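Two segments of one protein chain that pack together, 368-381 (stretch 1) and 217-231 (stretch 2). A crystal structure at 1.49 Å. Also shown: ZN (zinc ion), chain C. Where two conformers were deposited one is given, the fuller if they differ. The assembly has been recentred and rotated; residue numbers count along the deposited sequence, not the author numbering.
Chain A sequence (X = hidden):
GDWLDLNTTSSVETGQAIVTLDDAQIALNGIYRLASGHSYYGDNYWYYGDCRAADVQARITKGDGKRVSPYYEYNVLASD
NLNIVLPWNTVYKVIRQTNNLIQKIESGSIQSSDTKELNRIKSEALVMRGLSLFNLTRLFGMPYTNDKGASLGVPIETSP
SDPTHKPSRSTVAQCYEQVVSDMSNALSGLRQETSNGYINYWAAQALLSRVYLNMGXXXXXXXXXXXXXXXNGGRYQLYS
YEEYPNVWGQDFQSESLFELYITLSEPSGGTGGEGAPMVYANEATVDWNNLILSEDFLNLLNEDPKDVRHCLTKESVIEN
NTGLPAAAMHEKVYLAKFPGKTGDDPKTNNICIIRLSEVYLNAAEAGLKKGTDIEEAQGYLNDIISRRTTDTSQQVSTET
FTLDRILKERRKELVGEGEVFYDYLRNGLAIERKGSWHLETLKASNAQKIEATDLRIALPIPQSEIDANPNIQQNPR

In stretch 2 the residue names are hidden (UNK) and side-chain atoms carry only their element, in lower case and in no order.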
# COMPACT_ATOMS: atom_id res chain seq x y z
N LEU A 368 -12.20 -9.49 15.53
CA LEU A 368 -13.43 -8.82 15.92
C LEU A 368 -14.55 -9.12 14.91
O LEU A 368 -15.64 -9.45 15.30
CB LEU A 368 -13.23 -7.32 16.06
CG LEU A 368 -14.44 -6.56 16.61
CD1 LEU A 368 -14.80 -7.00 18.01
CD2 LEU A 368 -14.15 -5.08 16.59
N LYS A 369 -14.23 -9.04 13.62
CA LYS A 369 -15.22 -9.27 12.57
C LYS A 369 -15.73 -10.71 12.55
O LYS A 369 -16.93 -10.95 12.34
CB LYS A 369 -14.67 -8.87 11.21
CG LYS A 369 -14.53 -7.36 10.98
CD LYS A 369 -15.86 -6.60 11.02
CE LYS A 369 -16.84 -7.00 9.94
NZ LYS A 369 -18.18 -6.33 10.13
N LYS A 370 -14.85 -11.68 12.82
CA LYS A 370 -15.28 -13.10 12.76
C LYS A 370 -16.00 -13.55 14.02
O LYS A 370 -16.72 -14.55 14.02
CB LYS A 370 -14.10 -14.02 12.43
CG LYS A 370 -13.16 -14.33 13.59
CD LYS A 370 -11.80 -14.85 13.09
CE LYS A 370 -10.93 -15.42 14.22
NZ LYS A 370 -11.37 -16.73 14.75
N GLY A 371 -15.82 -12.82 15.12
CA GLY A 371 -16.58 -13.05 16.35
C GLY A 371 -16.08 -14.16 17.26
O GLY A 371 -16.78 -14.54 18.20
N THR A 372 -14.90 -14.68 16.96
CA THR A 372 -14.22 -15.65 17.80
C THR A 372 -12.76 -15.26 17.92
O THR A 372 -12.28 -14.46 17.15
CB THR A 372 -14.33 -17.10 17.28
OG1 THR A 372 -13.82 -17.19 15.95
CG2 THR A 372 -15.80 -17.59 17.32
N ASP A 373 -12.06 -15.86 18.88
CA ASP A 373 -10.71 -15.43 19.29
C ASP A 373 -10.69 -13.95 19.69
O ASP A 373 -9.70 -13.25 19.49
CB ASP A 373 -9.66 -15.76 18.23
CG ASP A 373 -9.57 -17.24 17.94
OD1 ASP A 373 -9.29 -18.04 18.88
OD2 ASP A 373 -9.78 -17.62 16.77
N ILE A 374 -11.79 -13.50 20.29
CA ILE A 374 -11.95 -12.08 20.59
C ILE A 374 -10.90 -11.56 21.58
O ILE A 374 -10.26 -10.56 21.31
CB ILE A 374 -13.35 -11.78 21.14
CG1 ILE A 374 -14.39 -12.09 20.06
CG2 ILE A 374 -13.47 -10.30 21.58
CD1 ILE A 374 -14.24 -11.28 18.83
N GLU A 375 -10.69 -12.26 22.69
CA GLU A 375 -9.71 -11.82 23.68
C GLU A 375 -8.30 -11.75 23.08
O GLU A 375 -7.57 -10.79 23.30
CB GLU A 375 -9.71 -12.74 24.90
CG GLU A 375 -8.94 -12.14 26.01
CD GLU A 375 -8.90 -12.94 27.26
OE1 GLU A 375 -9.40 -14.09 27.30
OE2 GLU A 375 -8.37 -12.37 28.23
N GLU A 376 -7.93 -12.75 22.30
CA GLU A 376 -6.63 -12.76 21.63
C GLU A 376 -6.50 -11.58 20.68
O GLU A 376 -5.48 -10.88 20.63
CB GLU A 376 -6.41 -14.11 20.91
CG GLU A 376 -5.03 -14.28 20.34
CD GLU A 376 -4.81 -15.65 19.74
OE1 GLU A 376 -5.42 -15.93 18.69
OE2 GLU A 376 -4.02 -16.42 20.33
N ALA A 377 -7.54 -11.36 19.88
CA ALA A 377 -7.60 -10.23 18.94
C ALA A 377 -7.47 -8.86 19.62
O ALA A 377 -6.72 -7.96 19.14
CB ALA A 377 -8.90 -10.31 18.13
N GLN A 378 -8.18 -8.70 20.73
CA GLN A 378 -8.14 -7.48 21.53
C GLN A 378 -6.71 -7.25 22.04
O GLN A 378 -6.18 -6.13 22.02
CB GLN A 378 -9.21 -7.63 22.61
CG GLN A 378 -8.97 -7.10 23.93
CD GLN A 378 -10.02 -7.61 24.90
OE1 GLN A 378 -11.05 -8.17 24.50
NE2 GLN A 378 -9.78 -7.41 26.17
N GLY A 379 -6.04 -8.34 22.41
CA GLY A 379 -4.65 -8.29 22.84
C GLY A 379 -3.75 -7.73 21.77
O GLY A 379 -2.84 -6.96 22.06
N TYR A 380 -4.00 -8.10 20.51
CA TYR A 380 -3.16 -7.61 19.43
C TYR A 380 -3.33 -6.12 19.20
O TYR A 380 -2.37 -5.40 18.89
CB TYR A 380 -3.40 -8.39 18.13
CG TYR A 380 -3.04 -9.86 18.20
CD1 TYR A 380 -1.91 -10.30 18.89
CD2 TYR A 380 -3.84 -10.82 17.57
CE1 TYR A 380 -1.58 -11.65 18.95
CE2 TYR A 380 -3.51 -12.16 17.62
CZ TYR A 380 -2.39 -12.57 18.30
OH TYR A 380 -2.06 -13.92 18.34
N LEU A 381 -4.56 -5.63 19.32
CA LEU A 381 -4.79 -4.19 19.27
C LEU A 381 -4.03 -3.50 20.39
O LEU A 381 -3.37 -2.49 20.17
CB LEU A 381 -6.28 -3.84 19.37
CG LEU A 381 -6.54 -2.33 19.25
CD1 LEU A 381 -6.04 -1.72 17.93
CD2 LEU A 381 -8.04 -2.01 19.54
N UNK A 217 -12.61 -12.35 4.18
CA UNK A 217 -12.28 -13.74 4.58
C UNK A 217 -11.56 -13.68 5.92
O UNK A 217 -10.31 -13.85 6.03
o UNK A 217 -13.79 -16.23 1.39
o UNK A 217 -13.02 -16.72 3.41
c UNK A 217 -13.05 -15.99 2.38
c UNK A 217 -11.40 -14.43 3.53
c UNK A 217 -12.18 -14.77 2.26
N UNK A 218 -12.34 -13.40 6.96
CA UNK A 218 -11.75 -13.03 8.25
C UNK A 218 -10.97 -14.16 8.91
O UNK A 218 -9.88 -13.90 9.43
c UNK A 218 -13.55 -9.02 7.67
c UNK A 218 -12.86 -10.12 8.26
c UNK A 218 -14.91 -11.33 8.39
c UNK A 218 -15.60 -10.27 7.82
c UNK A 218 -14.93 -9.16 7.47
c UNK A 218 -13.54 -11.27 8.60
c UNK A 218 -12.80 -12.45 9.21
o UNK A 218 -15.62 -8.09 6.89
N UNK A 219 -11.50 -15.38 8.93
CA UNK A 219 -10.74 -16.50 9.51
C UNK A 219 -9.40 -16.70 8.75
O UNK A 219 -8.37 -16.92 9.39
c UNK A 219 -10.62 -18.64 11.70
o UNK A 219 -11.54 -18.28 12.43
n UNK A 219 -9.38 -18.81 12.14
c UNK A 219 -11.55 -17.78 9.50
c UNK A 219 -10.86 -18.92 10.22
N UNK A 220 -9.42 -16.70 7.42
CA UNK A 220 -8.17 -16.87 6.65
C UNK A 220 -7.19 -15.74 6.92
O UNK A 220 -5.98 -15.96 7.00
c UNK A 220 -8.45 -16.99 5.15
c UNK A 220 -10.38 -19.45 3.00
c UNK A 220 -9.27 -18.21 4.80
n UNK A 220 -9.38 -20.57 3.12
c UNK A 220 -9.77 -18.15 3.39
N UNK A 221 -7.71 -14.51 7.01
CA UNK A 221 -6.86 -13.36 7.35
C UNK A 221 -6.23 -13.57 8.72
O UNK A 221 -5.03 -13.27 8.92
c UNK A 221 -7.67 -12.05 7.30
N UNK A 222 -7.05 -14.00 9.67
CA UNK A 222 -6.58 -14.23 11.03
C UNK A 222 -5.51 -15.31 11.09
O UNK A 222 -4.51 -15.17 11.80
c UNK A 222 -6.87 -14.14 16.14
c UNK A 222 -7.09 -15.55 14.21
c UNK A 222 -7.75 -14.61 11.97
c UNK A 222 -6.82 -15.41 15.58
c UNK A 222 -7.45 -14.47 13.44
c UNK A 222 -7.23 -13.06 15.40
c UNK A 222 -7.51 -13.22 14.06
o UNK A 222 -6.60 -13.97 17.49
N UNK A 223 -5.74 -16.41 10.38
CA UNK A 223 -4.76 -17.49 10.35
C UNK A 223 -3.41 -17.02 9.77
O UNK A 223 -2.36 -17.31 10.36
c UNK A 223 -5.32 -18.72 9.62
o UNK A 223 -6.57 -19.20 11.60
c UNK A 223 -6.45 -19.40 10.39
o UNK A 223 -7.24 -20.08 9.74
N UNK A 224 -3.44 -16.28 8.67
CA UNK A 224 -2.21 -15.79 8.07
C UNK A 224 -1.50 -14.81 8.99
O UNK A 224 -0.27 -14.90 9.18
c UNK A 224 -2.46 -15.15 6.71
N UNK A 225 -2.24 -13.85 9.55
CA UNK A 225 -1.64 -12.82 10.40
C UNK A 225 -1.06 -13.48 11.65
O UNK A 225 0.06 -13.18 12.04
c UNK A 225 -2.66 -11.73 10.77
N UNK A 226 -1.80 -14.38 12.28
CA UNK A 226 -1.29 -15.01 13.52
C UNK A 226 -0.13 -15.96 13.28
O UNK A 226 0.70 -16.16 14.17
c UNK A 226 -3.37 -14.62 14.94
o UNK A 226 -3.11 -16.65 13.62
c UNK A 226 -2.40 -15.67 14.38
N UNK A 227 -0.05 -16.56 12.10
CA UNK A 227 1.14 -17.32 11.75
C UNK A 227 2.36 -16.41 11.87
O UNK A 227 3.32 -16.76 12.58
o UNK A 227 2.94 -19.28 10.76
c UNK A 227 2.14 -18.82 9.93
o UNK A 227 2.20 -19.12 8.72
c UNK A 227 1.01 -17.88 10.33
N UNK A 228 2.30 -15.22 11.28
CA UNK A 228 3.43 -14.28 11.37
C UNK A 228 3.70 -13.87 12.83
O UNK A 228 4.84 -13.90 13.30
c UNK A 228 2.98 -13.45 9.03
c UNK A 228 4.39 -12.04 10.68
c UNK A 228 3.20 -13.03 10.51
N UNK A 229 2.64 -13.49 13.55
CA UNK A 229 2.76 -12.99 14.92
C UNK A 229 3.35 -14.04 15.84
O UNK A 229 4.29 -13.75 16.60
c UNK A 229 0.91 -11.31 14.69
c UNK A 229 -0.59 -11.04 14.89
c UNK A 229 1.40 -12.55 15.43
c UNK A 229 1.43 -12.27 16.99
N UNK A 230 2.83 -15.26 15.76
CA UNK A 230 3.18 -16.33 16.71
C UNK A 230 4.46 -17.08 16.35
O UNK A 230 5.16 -17.56 17.24
n UNK A 230 -1.52 -17.22 19.43
c UNK A 230 2.05 -17.36 16.82
c UNK A 230 -1.69 -17.31 17.95
c UNK A 230 -0.43 -17.75 17.22
c UNK A 230 0.78 -16.85 17.52
N UNK A 231 4.73 -17.22 15.06
CA UNK A 231 5.74 -18.18 14.62
C UNK A 231 6.98 -17.63 13.95
O UNK A 231 7.86 -18.41 13.56
c UNK A 231 3.90 -19.91 14.31
o UNK A 231 3.95 -20.28 15.49
c UNK A 231 5.06 -19.17 13.66
n UNK A 231 2.83 -20.13 13.53
ZN ZN C . -8.05 -13.33 29.87
O HOH W 1 -8.68 -19.17 14.97
O HOH W 2 -0.20 -14.61 20.10

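Position 217 precedes the helix of stretch 2 and carries three carbons, the third bearing two oxygens, with no contact to stretch 1; the terminal carboxylate and chain length make it E217, at the N-cap position. Position 218 has one carbon, then a six-carbon ring bearing one oxygen, the mark of a tyrosine. K369 CB lies 3.5 Å from the ring centroid, almost on its normal, and K370 CB is 3.8 Å from the CB of Y218. Position 219 has three carbons, the third carrying one oxygen and one nitrogen, hence Q219. The nitrogen of K370, NZ, donates to Q219 OE1 at 2.8 Å.

Position 220, four carbons in a row ending in nitrogen, is K220, and position 221, a single carbon, is A221; neither reaches stretch 1. Position 222 repeats the carbon, six-carbon ring and oxygen of a tyrosine, and its ring sits among K370, E376, A377 and Y380. This is Y222: its OH donates to E376 OE1 at 2.6 Å, while K370 CE lies over one ring face, 4.0 Å from the centroid.

At 223, two carbons with two oxygens on the second give D223, which makes no contact across but accepts a hydrogen bond from Q219, NE2 to OD1, at 2.9 Å. Positions 224 and 225 hold one carbon each and are A224 and A225. Position 226 has one carbon carrying an oxygen and a carbon, so it is T226; its CG2 is 3.6 Å from Y380 CE2, and its OG1 donates to Y222 O at 2.7 Å.

Position 227, two carbons, the second carrying two oxygens and no nitrogen, is D227; one oxygen accepts a hydrogen bond from the side-chain nitrogen of 231. Position 228, three carbons forked at the first, is V228. Position 229 has four carbons forked at the first, one arm two carbons long: I229, whose CD1 covers a face of the Y380 ring. Position 230, four carbons and a terminal nitrogen, is K230; its NZ forms a salt bridge with E376 OE2 at 2.8 Å. Position 231, two carbons with one oxygen and one nitrogen, is N231.

The contact interlocks two tyrosines, Y222 and Y380, each lodged among side chains of the other stretch. E376 ties Y222 to K230, OE1 accepting from the Y222 hydroxyl and OE2 pairing with K230 NZ. K370 NZ also bonds T372 OG1 and D373 OD2, while its CE lies over one face of the Y222 ring.

Stretch 2, residues 217-231: EYQKAYDAATDVIKN
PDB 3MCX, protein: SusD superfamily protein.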